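Local coordinates for transcriptional regulator, IclR family (Alicyclobacillus acidocaldarius subsp. acidocaldarius, PDB 5TJJ), which probably acts as a DNA-binding transcription factor, pairing a helix-turn-helix domain with a C-terminal GAF-like domain, at residues G203-V209 and L222-T228; V97-M103 and R238-L243; L107-L111 and F150-D154. One frame throughout, in Å; residues are numbered along the deposited sequence.

Interaction 1 of 3, residues G203-V209 and L222-T228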
ATOM      1  N   GLY A 203      37.863 -15.066   4.182  1.00 44.45           N
ATOM      2  CA  GLY A 203      37.868 -14.027   5.224  1.00 44.42           C
ATOM      3  C   GLY A 203      36.549 -13.370   5.580  1.00 42.56           C
ATOM      4  O   GLY A 203      36.488 -12.645   6.566  1.00 41.41           O
ATOM      5  N   ILE A 204      35.490 -13.645   4.813  1.00 42.05           N
ATOM      6  CA  ILE A 204      34.216 -12.956   4.966  1.00 41.26           C
ATOM      7  C   ILE A 204      33.133 -13.893   5.508  1.00 40.71           C
ATOM      8  O   ILE A 204      32.904 -14.969   4.969  1.00 38.83           O
ATOM      9  CB  ILE A 204      33.753 -12.379   3.627  1.00 41.35           C
ATOM     10  CG1 ILE A 204      34.802 -11.429   3.070  1.00 42.82           C
ATOM     11  CG2 ILE A 204      32.376 -11.698   3.749  1.00 40.31           C
ATOM     12  CD1 ILE A 204      34.981 -10.173   3.870  1.00 44.13           C
ATOM     13  N   SER A 205      32.474 -13.466   6.581  1.00 41.21           N
ATOM     14  CA  SER A 205      31.337 -14.207   7.106  1.00 42.61           C
ATOM     15  C   SER A 205      30.014 -13.507   6.798  1.00 41.40           C
ATOM     16  O   SER A 205      29.962 -12.319   6.506  1.00 41.61           O
ATOM     17  CB  SER A 205      31.491 -14.443   8.600  1.00 44.17           C
ATOM     18  OG  SER A 205      32.738 -15.086   8.871  1.00 46.54           O
ATOM     19  N   ALA A 206      28.952 -14.301   6.814  1.00 41.23           N
ATOM     20  CA  ALA A 206      27.593 -13.848   6.479  1.00 37.82           C
ATOM     21  C   ALA A 206      26.575 -14.461   7.434  1.00 35.30           C
ATOM     22  O   ALA A 206      26.667 -15.615   7.789  1.00 36.01           O
ATOM     23  CB  ALA A 206      27.252 -14.179   5.038  1.00 36.27           C
ATOM     24  N   VAL A 207      25.633 -13.640   7.850  1.00 35.05           N
ATOM     25  CA  VAL A 207      24.466 -14.015   8.623  1.00 34.42           C
ATOM     26  C   VAL A 207      23.280 -13.489   7.822  1.00 34.00           C
ATOM     27  O   VAL A 207      23.276 -12.312   7.421  1.00 32.67           O
ATOM     28  CB  VAL A 207      24.489 -13.305   9.971  1.00 36.02           C
ATOM     29  CG1 VAL A 207      23.299 -13.723  10.813  1.00 37.74           C
ATOM     30  CG2 VAL A 207      25.812 -13.569  10.677  1.00 37.39           C
ATOM     31  N   ALA A 208      22.276 -14.346   7.623  1.00 33.92           N
ATOM     32  CA  ALA A 208      21.178 -14.055   6.745  1.00 32.82           C
ATOM     33  C   ALA A 208      19.852 -14.540   7.294  1.00 33.77           C
ATOM     34  O   ALA A 208      19.768 -15.532   7.988  1.00 34.43           O
ATOM     35  CB  ALA A 208      21.435 -14.704   5.415  1.00 33.24           C
ATOM     36  N   VAL A 209      18.799 -13.842   6.929  1.00 34.76           N
ATOM     37  CA  VAL A 209      17.470 -14.153   7.385  1.00 35.53           C
ATOM     38  C   VAL A 209      16.525 -13.914   6.232  1.00 33.48           C
ATOM     39  O   VAL A 209      16.691 -12.938   5.504  1.00 33.18           O
ATOM     40  CB  VAL A 209      17.091 -13.254   8.579  1.00 37.28           C
ATOM     41  CG1 VAL A 209      15.623 -13.447   8.992  1.00 38.95           C
ATOM     42  CG2 VAL A 209      17.978 -13.598   9.738  1.00 37.70           C
ATOM     43  N   LEU A 222      17.699 -10.580   3.935  1.00 32.40           N
ATOM     44  CA  LEU A 222      18.506  -9.570   4.570  1.00 34.77           C
ATOM     45  C   LEU A 222      19.720 -10.272   5.102  1.00 35.08           C
ATOM     46  O   LEU A 222      19.592 -11.268   5.789  1.00 33.25           O
ATOM     47  CB  LEU A 222      17.798  -8.895   5.760  1.00 34.94           C
ATOM     48  CG  LEU A 222      16.392  -8.368   5.602  1.00 35.52           C
ATOM     49  CD1 LEU A 222      16.014  -7.607   6.851  1.00 37.98           C
ATOM     50  CD2 LEU A 222      16.304  -7.442   4.410  1.00 38.25           C
ATOM     51  N   SER A 223      20.890  -9.697   4.841  1.00 38.32           N
ATOM     52  CA  SER A 223      22.158 -10.312   5.209  1.00 39.30           C
ATOM     53  C   SER A 223      23.167  -9.306   5.767  1.00 40.40           C
ATOM     54  O   SER A 223      23.124  -8.138   5.433  1.00 40.50           O
ATOM     55  CB  SER A 223      22.721 -10.991   3.990  1.00 40.29           C
ATOM     56  OG  SER A 223      23.884 -11.692   4.344  1.00 46.32           O
ATOM     57  N   CYS A 224      24.067  -9.781   6.617  1.00 42.00           N
ATOM     58  CA  CYS A 224      25.140  -8.963   7.220  1.00 43.43           C
ATOM     59  C   CYS A 224      26.474  -9.586   6.856  1.00 44.11           C
ATOM     60  O   CYS A 224      26.668 -10.796   7.036  1.00 43.86           O
ATOM     61  CB  CYS A 224      25.036  -8.955   8.748  1.00 44.15           C
ATOM     62  SG  CYS A 224      24.088  -7.582   9.379  1.00 47.38           S
ATOM     63  N   LEU A 225      27.396  -8.768   6.377  1.00 44.42           N
ATOM     64  CA  LEU A 225      28.761  -9.214   6.101  1.00 45.06           C
ATOM     65  C   LEU A 225      29.707  -8.660   7.150  1.00 44.53           C
ATOM     66  O   LEU A 225      29.587  -7.504   7.545  1.00 46.80           O
ATOM     67  CB  LEU A 225      29.218  -8.791   4.696  1.00 46.12           C
ATOM     68  CG  LEU A 225      28.291  -9.223   3.544  1.00 45.61           C
ATOM     69  CD1 LEU A 225      28.874  -8.790   2.206  1.00 47.67           C
ATOM     70  CD2 LEU A 225      28.036 -10.721   3.550  1.00 44.61           C
ATOM     71  N   THR A 226      30.626  -9.503   7.599  1.00 42.91           N
ATOM     72  CA  THR A 226      31.738  -9.086   8.427  1.00 44.69           C
ATOM     73  C   THR A 226      32.965  -9.960   8.134  1.00 45.12           C
ATOM     74  O   THR A 226      32.869 -10.977   7.441  1.00 44.62           O
ATOM     75  CB  THR A 226      31.371  -9.092   9.935  1.00 44.89           C
ATOM     76  OG1 THR A 226      32.438  -8.498  10.679  1.00 49.66           O
ATOM     77  CG2 THR A 226      31.080 -10.488  10.499  1.00 43.05           C
HETATM   78  N   MSE A 227      34.100  -9.557   8.676  1.00 46.57           N
HETATM   79  CA  MSE A 227      35.331 -10.317   8.565  1.00 48.57           C
HETATM   80  C   MSE A 227      35.298 -11.421   9.576  1.00 46.64           C
HETATM   81  O   MSE A 227      34.994 -11.194  10.740  1.00 46.79           O
HETATM   82  CB  MSE A 227      36.540  -9.459   8.875  1.00 54.22           C
HETATM   83  CG  MSE A 227      36.620  -8.328   7.860  1.00 59.32           C
HETATM   84 SE   MSE A 227      38.391  -7.457   7.911  1.00 71.57          SE
HETATM   85  CE  MSE A 227      38.210  -6.225   9.459  1.00 71.32           C
ATOM     86  N   THR A 228      35.616 -12.627   9.133  1.00 44.27           N
ATOM     87  CA  THR A 228      35.611 -13.804   9.997  1.00 43.31           C
ATOM     88  C   THR A 228      36.624 -13.683  11.116  1.00 44.32           C
ATOM     89  O   THR A 228      36.339 -14.071  12.231  1.00 43.36           O
ATOM     90  CB  THR A 228      35.968 -15.070   9.207  1.00 43.11           C
ATOM     91  OG1 THR A 228      35.295 -15.055   7.950  1.00 42.29           O
ATOM     92  CG2 THR A 228      35.570 -16.313   9.963  1.00 44.04           C
TER
HETATM   93  O   HOH W   1      36.495 -16.780   6.254  1.00 50.59           O
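Two neighbouring strands of the central antiparallel sheet in the C-terminal, GAF-like domain are joined here as a beta hairpin, strand 204-212 leading into strand 218-227. Three hydrogen-bonded pairs set the ladder. Ser205 and Thr226 exchange bonds (Ser205 N to Thr226 O 2.7 Å, Thr226 N to Ser205 O 3.1 Å), as do Val207 with Cys224 and Val209 with Leu222. Between them Ala206 lies opposite Leu225 and Ala208 opposite Ser223 as non-hydrogen-bonded pairs. Such pairing brings the backbones close (Ala208 CA to Ser223 CA 4.2 Å), and the alanines leave room on that face for helix 144-151 and for Leu225, whose CD2 lies 3.8 Å from Ala206 CB. Ser223 OG turns back to the ladder and donates to Val207 O at 3.2 Å, satisfying a buried hydroxyl. At the open end, Thr228 N donates to Gly203 O (2.7 Å) and the hydroxyls Ser205 OG and Thr228 OG1 pair at 2.7 Å; Gly203 has a positive phi, which a residue without a side chain adopts easily. The two faces receive different covers. Val207 and Val209 meet helix 233-253 and Leu222 and Cys224 meet helix 86-101, whereas Ala206 and Ala208 pack on helix 144-151; strand 194-197 bonds to Ala206 and Ala208, Gly198 just beyond it to Ile204, and strand 104-110 to Ser223 and Leu225.

Interaction 2 of 3, residues V97-M103 and R238-L243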
ATOM      1  N   VAL A  97      20.224  -1.839  11.080  1.00 40.63           N
ATOM      2  CA  VAL A  97      20.904  -3.103  11.318  1.00 40.60           C
ATOM      3  C   VAL A  97      22.411  -2.900  11.309  1.00 39.62           C
ATOM      4  O   VAL A  97      23.105  -3.401  12.188  1.00 40.69           O
ATOM      5  CB  VAL A  97      20.522  -4.161  10.249  1.00 39.47           C
ATOM      6  CG1 VAL A  97      21.403  -5.389  10.357  1.00 40.02           C
ATOM      7  CG2 VAL A  97      19.068  -4.571  10.399  1.00 42.07           C
ATOM      8  N   ALA A  98      22.890  -2.185  10.291  1.00 37.50           N
ATOM      9  CA  ALA A  98      24.282  -1.789  10.195  1.00 38.22           C
ATOM     10  C   ALA A  98      24.756  -0.976  11.420  1.00 40.63           C
ATOM     11  O   ALA A  98      25.852  -1.225  11.937  1.00 42.08           O
ATOM     12  CB  ALA A  98      24.513  -1.011   8.918  1.00 36.95           C
ATOM     13  N   ALA A  99      23.913  -0.059  11.894  1.00 40.32           N
ATOM     14  CA  ALA A  99      24.219   0.756  13.063  1.00 42.87           C
ATOM     15  C   ALA A  99      24.288  -0.067  14.335  1.00 45.48           C
ATOM     16  O   ALA A  99      25.175   0.134  15.121  1.00 46.89           O
ATOM     17  CB  ALA A  99      23.209   1.891  13.220  1.00 42.71           C
ATOM     18  N   HIS A 100      23.346  -0.986  14.527  1.00 47.73           N
ATOM     19  CA  HIS A 100      23.290  -1.825  15.732  1.00 50.08           C
ATOM     20  C   HIS A 100      24.370  -2.907  15.722  1.00 50.38           C
ATOM     21  O   HIS A 100      24.962  -3.171  16.751  1.00 52.72           O
ATOM     22  CB  HIS A 100      21.895  -2.432  15.873  1.00 52.97           C
ATOM     23  CG  HIS A 100      21.671  -3.171  17.161  1.00 59.93           C
ATOM     24  ND1 HIS A 100      22.120  -2.713  18.387  1.00 64.03           N
ATOM     25  CD2 HIS A 100      21.019  -4.334  17.414  1.00 63.18           C
ATOM     26  CE1 HIS A 100      21.769  -3.567  19.334  1.00 67.54           C
ATOM     27  NE2 HIS A 100      21.098  -4.558  18.769  1.00 68.12           N
ATOM     28  N   THR A 101      24.657  -3.498  14.555  1.00 48.30           N
ATOM     29  CA  THR A 101      25.692  -4.556  14.429  1.00 48.36           C
ATOM     30  C   THR A 101      27.148  -4.098  14.180  1.00 48.01           C
ATOM     31  O   THR A 101      28.072  -4.843  14.487  1.00 48.70           O
ATOM     32  CB  THR A 101      25.338  -5.599  13.340  1.00 46.23           C
ATOM     33  OG1 THR A 101      25.302  -4.996  12.049  1.00 42.57           O
ATOM     34  CG2 THR A 101      24.005  -6.234  13.630  1.00 47.43           C
ATOM     35  N   GLY A 102      27.353  -2.904  13.615  1.00 46.32           N
ATOM     36  CA  GLY A 102      28.673  -2.514  13.066  1.00 46.41           C
ATOM     37  C   GLY A 102      29.109  -3.356  11.850  1.00 46.77           C
ATOM     38  O   GLY A 102      30.293  -3.475  11.572  1.00 47.39           O
HETATM   39  N   MSE A 103      28.146  -3.939  11.131  1.00 46.66           N
HETATM   40  CA  MSE A 103      28.401  -4.796   9.966  1.00 48.21           C
HETATM   41  C   MSE A 103      27.791  -4.179   8.756  1.00 44.22           C
HETATM   42  O   MSE A 103      26.893  -3.333   8.851  1.00 42.80           O
HETATM   43  CB  MSE A 103      27.790  -6.180  10.153  1.00 52.75           C
HETATM   44  CG  MSE A 103      28.467  -6.885  11.323  1.00 61.23           C
HETATM   45 SE   MSE A 103      27.719  -8.686  11.644  1.00 75.14          SE
HETATM   46  CE  MSE A 103      28.733  -9.216  13.258  1.00 77.31           C
ATOM     47  N   ARG A 238      24.102 -11.225  18.060  1.00 54.36           N
ATOM     48  CA  ARG A 238      23.491  -9.899  17.970  1.00 55.68           C
ATOM     49  C   ARG A 238      22.935  -9.592  16.589  1.00 50.64           C
ATOM     50  O   ARG A 238      21.887  -8.977  16.456  1.00 51.11           O
ATOM     51  CB  ARG A 238      24.487  -8.803  18.388  1.00 61.36           C
ATOM     52  CG  ARG A 238      23.843  -7.444  18.645  1.00 64.64           C
ATOM     53  CD  ARG A 238      24.850  -6.305  18.728  1.00 68.66           C
ATOM     54  NE  ARG A 238      25.642  -6.356  19.965  1.00 74.80           N
ATOM     55  CZ  ARG A 238      26.937  -6.693  20.066  1.00 77.11           C
ATOM     56  NH1 ARG A 238      27.666  -7.009  18.983  1.00 75.18           N
ATOM     57  NH2 ARG A 238      27.514  -6.704  21.270  1.00 79.95           N
ATOM     58  N   ALA A 239      23.630 -10.032  15.559  1.00 47.33           N
ATOM     59  CA  ALA A 239      23.226  -9.756  14.196  1.00 43.50           C
ATOM     60  C   ALA A 239      21.990 -10.571  13.776  1.00 42.07           C
ATOM     61  O   ALA A 239      21.111 -10.091  13.056  1.00 41.58           O
ATOM     62  CB  ALA A 239      24.397 -10.024  13.283  1.00 42.53           C
ATOM     63  N   VAL A 240      21.926 -11.809  14.236  1.00 42.80           N
ATOM     64  CA  VAL A 240      20.764 -12.665  14.040  1.00 41.63           C
ATOM     65  C   VAL A 240      19.534 -11.991  14.625  1.00 41.83           C
ATOM     66  O   VAL A 240      18.501 -11.923  13.974  1.00 41.01           O
ATOM     67  CB  VAL A 240      20.977 -14.059  14.686  1.00 42.56           C
ATOM     68  CG1 VAL A 240      19.673 -14.872  14.748  1.00 42.17           C
ATOM     69  CG2 VAL A 240      22.029 -14.814  13.898  1.00 42.73           C
ATOM     70  N   LYS A 241      19.672 -11.471  15.836  1.00 44.48           N
ATOM     71  CA  LYS A 241      18.561 -10.837  16.536  1.00 46.32           C
ATOM     72  C   LYS A 241      18.119  -9.535  15.826  1.00 44.67           C
ATOM     73  O   LYS A 241      16.929  -9.296  15.684  1.00 45.13           O
ATOM     74  CB  LYS A 241      18.916 -10.630  18.013  1.00 51.46           C
ATOM     75  CG  LYS A 241      17.717 -10.414  18.936  1.00 56.28           C
ATOM     76  CD  LYS A 241      18.142 -10.083  20.372  1.00 60.58           C
ATOM     77  CE  LYS A 241      17.275  -8.993  20.977  1.00 62.82           C
ATOM     78  NZ  LYS A 241      17.766  -8.645  22.338  1.00 68.27           N
ATOM     79  N   ALA A 242      19.063  -8.753  15.307  1.00 43.95           N
ATOM     80  CA  ALA A 242      18.737  -7.513  14.580  1.00 43.18           C
ATOM     81  C   ALA A 242      18.121  -7.820  13.185  1.00 41.40           C
ATOM     82  O   ALA A 242      17.072  -7.297  12.846  1.00 41.60           O
ATOM     83  CB  ALA A 242      19.975  -6.628  14.465  1.00 43.91           C
ATOM     84  N   LEU A 243      18.755  -8.698  12.419  1.00 38.57           N
ATOM     85  CA  LEU A 243      18.201  -9.183  11.158  1.00 37.61           C
ATOM     86  C   LEU A 243      16.795  -9.768  11.273  1.00 38.38           C
ATOM     87  O   LEU A 243      15.958  -9.490  10.419  1.00 40.30           O
ATOM     88  CB  LEU A 243      19.127 -10.241  10.524  1.00 35.93           C
ATOM     89  CG  LEU A 243      20.435  -9.627  10.016  1.00 36.62           C
ATOM     90  CD1 LEU A 243      21.447 -10.727   9.800  1.00 36.43           C
ATOM     91  CD2 LEU A 243      20.207  -8.785   8.755  1.00 36.36           C
TER
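Helix 97-101 and helix 238-243 run nearly antiparallel, at 155° between their N-to-C directions, with axes 9.7 Å apart at closest approach. The CA atoms come nearest at Val97 and Ala242 (5.9 Å) and at Thr101 and Ala239 (5.8 Å), and alanine on one side of each pair leaves room for this approach. The first helix stops at Gly102, whose positive phi suits a residue lacking CB and turns the chain toward the following strand.

Thr101 CG2 sits against Ala239 CB at 3.8 Å and Ala242 CB at 4.1 Å. Its hydroxyl faces its own helix instead: OG1 donates to Val97 O at 2.7 Å and accepts from Met103 N at 3.2 Å, the latter an ST turn. Threonine thus offers a methyl to the neighbour while its polar atom is satisfied at home. Nearer the sheet, Val97 CG1 meets Leu243 CD2 at 3.9 Å, and the SE atom of selenomethionine Met103 lies 3.9 Å from Ala239 CB; Cys224, beneath Val97 and Thr101, and Val207, beneath Leu243, belong to that sheet. On the outer side, Arg238 CD lies over one face of the His100 ring, 4.3 Å from its centroid, a CH-pi contact, with Ala242 CB at the ring edge. Beyond CD the arginine side chain leads away from the ring, and its NH1 forms a salt bridge with Asp235.

The two helices therefore hold together by van der Waals and CH-pi contacts between closely fitted small and aliphatic groups, so the fit depends on shape rather than on directional polar bonds.

Interaction 3 of 3, residues L107-L111 and F150-D154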
ATOM      1  N   LEU A 107      20.711  -6.198   1.044  1.00 33.79           N
ATOM      2  CA  LEU A 107      19.382  -6.650   0.646  1.00 34.09           C
ATOM      3  C   LEU A 107      19.498  -7.494  -0.644  1.00 33.06           C
ATOM      4  O   LEU A 107      19.875  -6.972  -1.693  1.00 32.40           O
ATOM      5  CB  LEU A 107      18.467  -5.432   0.452  1.00 35.16           C
ATOM      6  CG  LEU A 107      17.043  -5.697   0.010  1.00 37.59           C
ATOM      7  CD1 LEU A 107      16.319  -6.584   1.017  1.00 38.83           C
ATOM      8  CD2 LEU A 107      16.319  -4.373  -0.176  1.00 39.34           C
ATOM      9  N   VAL A 108      19.144  -8.781  -0.549  1.00 32.12           N
ATOM     10  CA  VAL A 108      19.297  -9.746  -1.653  1.00 31.95           C
ATOM     11  C   VAL A 108      17.940 -10.144  -2.245  1.00 33.34           C
ATOM     12  O   VAL A 108      17.001 -10.445  -1.516  1.00 33.54           O
ATOM     13  CB  VAL A 108      19.997 -11.011  -1.159  1.00 30.98           C
ATOM     14  CG1 VAL A 108      20.449 -11.845  -2.329  1.00 31.25           C
ATOM     15  CG2 VAL A 108      21.164 -10.639  -0.243  1.00 31.17           C
ATOM     16  N   LYS A 109      17.853 -10.203  -3.564  1.00 34.53           N
ATOM     17  CA  LYS A 109      16.585 -10.517  -4.223  1.00 36.05           C
ATOM     18  C   LYS A 109      16.741 -11.696  -5.147  1.00 36.35           C
ATOM     19  O   LYS A 109      17.730 -11.804  -5.853  1.00 36.02           O
ATOM     20  CB  LYS A 109      16.150  -9.326  -5.039  1.00 37.60           C
ATOM     21  CG  LYS A 109      15.068  -9.619  -6.040  1.00 40.60           C
ATOM     22  CD  LYS A 109      14.451  -8.330  -6.498  1.00 44.12           C
ATOM     23  CE  LYS A 109      13.437  -8.590  -7.586  1.00 47.72           C
ATOM     24  NZ  LYS A 109      12.650  -7.345  -7.746  1.00 52.33           N
ATOM     25  N   ARG A 110      15.718 -12.524  -5.207  1.00 38.03           N
ATOM     26  CA  ARG A 110      15.730 -13.652  -6.104  1.00 40.74           C
ATOM     27  C   ARG A 110      15.452 -13.240  -7.555  1.00 42.69           C
ATOM     28  O   ARG A 110      14.616 -12.380  -7.811  1.00 43.01           O
ATOM     29  CB  ARG A 110      14.690 -14.660  -5.676  1.00 43.39           C
ATOM     30  CG  ARG A 110      14.991 -16.058  -6.164  1.00 46.19           C
ATOM     31  CD  ARG A 110      13.765 -16.942  -6.118  1.00 50.71           C
ATOM     32  NE  ARG A 110      13.507 -17.451  -4.778  1.00 53.54           N
ATOM     33  CZ  ARG A 110      13.811 -18.680  -4.342  1.00 56.82           C
ATOM     34  NH1 ARG A 110      13.496 -19.000  -3.084  1.00 59.16           N
ATOM     35  NH2 ARG A 110      14.429 -19.587  -5.129  1.00 55.98           N
ATOM     36  N   LEU A 111      16.181 -13.850  -8.491  1.00 44.23           N
ATOM     37  CA  LEU A 111      15.871 -13.750  -9.920  1.00 45.71           C
ATOM     38  C   LEU A 111      15.433 -15.097 -10.452  1.00 47.08           C
ATOM     39  O   LEU A 111      15.484 -16.111  -9.750  1.00 46.77           O
ATOM     40  CB  LEU A 111      17.077 -13.253 -10.716  1.00 45.11           C
ATOM     41  CG  LEU A 111      17.588 -11.868 -10.336  1.00 44.13           C
ATOM     42  CD1 LEU A 111      18.875 -11.575 -11.074  1.00 45.20           C
ATOM     43  CD2 LEU A 111      16.554 -10.800 -10.612  1.00 44.77           C
ATOM     44  N   PHE A 150      17.057 -18.596   0.733  1.00 41.10           N
ATOM     45  CA  PHE A 150      16.071 -18.735  -0.359  1.00 40.68           C
ATOM     46  C   PHE A 150      15.706 -20.214  -0.506  1.00 41.69           C
ATOM     47  O   PHE A 150      14.527 -20.576  -0.412  1.00 45.26           O
ATOM     48  CB  PHE A 150      16.598 -18.195  -1.693  1.00 39.86           C
ATOM     49  CG  PHE A 150      16.784 -16.693  -1.752  1.00 38.94           C
ATOM     50  CD1 PHE A 150      15.709 -15.849  -1.901  1.00 39.18           C
ATOM     51  CD2 PHE A 150      18.059 -16.130  -1.740  1.00 39.96           C
ATOM     52  CE1 PHE A 150      15.876 -14.465  -1.996  1.00 39.69           C
ATOM     53  CE2 PHE A 150      18.240 -14.745  -1.841  1.00 40.47           C
ATOM     54  CZ  PHE A 150      17.146 -13.912  -1.961  1.00 39.95           C
ATOM     55  N   LEU A 151      16.717 -21.061  -0.675  1.00 41.47           N
ATOM     56  CA  LEU A 151      16.507 -22.478  -0.972  1.00 42.00           C
ATOM     57  C   LEU A 151      15.779 -23.283   0.092  1.00 41.29           C
ATOM     58  O   LEU A 151      14.928 -24.092  -0.227  1.00 40.50           O
ATOM     59  CB  LEU A 151      17.821 -23.180  -1.238  1.00 43.80           C
ATOM     60  CG  LEU A 151      18.306 -23.286  -2.672  1.00 45.67           C
ATOM     61  CD1 LEU A 151      19.545 -24.171  -2.680  1.00 47.01           C
ATOM     62  CD2 LEU A 151      17.243 -23.898  -3.564  1.00 47.73           C
ATOM     63  N   ALA A 152      16.105 -23.055   1.353  1.00 40.38           N
ATOM     64  CA  ALA A 152      15.530 -23.828   2.426  1.00 40.22           C
ATOM     65  C   ALA A 152      13.995 -23.784   2.438  1.00 40.78           C
ATOM     66  O   ALA A 152      13.326 -24.705   2.983  1.00 42.75           O
ATOM     67  CB  ALA A 152      16.086 -23.344   3.756  1.00 40.30           C
ATOM     68  N   TYR A 153      13.438 -22.718   1.868  1.00 40.46           N
ATOM     69  CA  TYR A 153      11.987 -22.531   1.836  1.00 41.61           C
ATOM     70  C   TYR A 153      11.315 -22.868   0.504  1.00 43.69           C
ATOM     71  O   TYR A 153      10.119 -22.678   0.373  1.00 48.34           O
ATOM     72  CB  TYR A 153      11.644 -21.123   2.307  1.00 40.92           C
ATOM     73  CG  TYR A 153      12.059 -20.883   3.733  1.00 39.69           C
ATOM     74  CD1 TYR A 153      11.281 -21.335   4.788  1.00 39.83           C
ATOM     75  CD2 TYR A 153      13.267 -20.233   4.036  1.00 39.09           C
ATOM     76  CE1 TYR A 153      11.679 -21.135   6.104  1.00 40.16           C
ATOM     77  CE2 TYR A 153      13.690 -20.051   5.356  1.00 38.19           C
ATOM     78  CZ  TYR A 153      12.882 -20.494   6.379  1.00 39.23           C
ATOM     79  OH  TYR A 153      13.242 -20.291   7.680  1.00 41.04           O
ATOM     80  N   ASP A 154      12.053 -23.404  -0.472  1.00 44.87           N
ATOM     81  CA  ASP A 154      11.449 -24.079  -1.610  1.00 44.35           C
ATOM     82  C   ASP A 154      11.091 -25.526  -1.278  1.00 44.88           C
ATOM     83  O   ASP A 154      11.577 -26.101  -0.299  1.00 43.73           O
ATOM     84  CB  ASP A 154      12.411 -24.076  -2.799  1.00 47.06           C
ATOM     85  CG  ASP A 154      12.656 -22.690  -3.366  1.00 48.50           C
ATOM     86  OD1 ASP A 154      11.789 -21.810  -3.235  1.00 51.32           O
ATOM     87  OD2 ASP A 154      13.730 -22.472  -3.949  1.00 50.48           O
TER
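Phe150 and Arg110 dominate this strand-to-helix contact in the GAF-like domain, where the C-terminal part of helix 144-151 packs on strand 104-110 of the central antiparallel sheet. Phe150 has about 106 Å² covered and Arg110 about 99 Å². The phenyl ring reaches in from the helix to the strand: its CE2 meets Val108 CG1 at 3.7 Å, and Val108 O lies at the ring edge, 3.5 Å from CZ. A large flat apolar side chain suits this place, since Val116 on one neighbouring strand and Val218 and Val221 on the other also touch Phe150, so that it spans three strands.

Arg110, farther along the same strand, two residues after Val108, has a long aliphatic stem that carries its charge out to the Phe150-Asp154 segment. Its guanidinium lies with one face over Phe150 CB, NH1 being 3.5 Å from that atom. Phe150 O, which also takes a weak bond from Tyr153 N, receives a second weak bond from NH1. From Leu151 to Asp154 the chain makes a type I beta turn, closed by Asp154 N bonding to Leu151 O at 3.0 Å, which brings the carboxylate round toward the arginine. The resulting salt bridge meets the guanidinium edge on, near its plane, with Arg110 NH2 donating to Asp154 OD2 at 3.2 Å.

Overall arrangement
Within the C-terminal domain the chain first passes through helix 86-101 and turns directly into strand 104-110, so residues 97-103 and 107-111 open interactions 2 and 3 in quick succession. Interaction 3 closes first, at 150-154, tying the strand to the C-terminal part of helix 144-151 and the turn after it. Interaction 1 then opens and closes as a local hairpin, and helix 233-253 finally closes interaction 2, whose long loop encloses the other two; interactions 3 and 1 stand in series and none cross. Interactions 1 and 2 touch directly, as at Cys224 SG and Val97 CG1 (3.6 Å), binding the helix pair to the sheet. Leu107 and Leu222, on adjacent strands, link interactions 3 and 1.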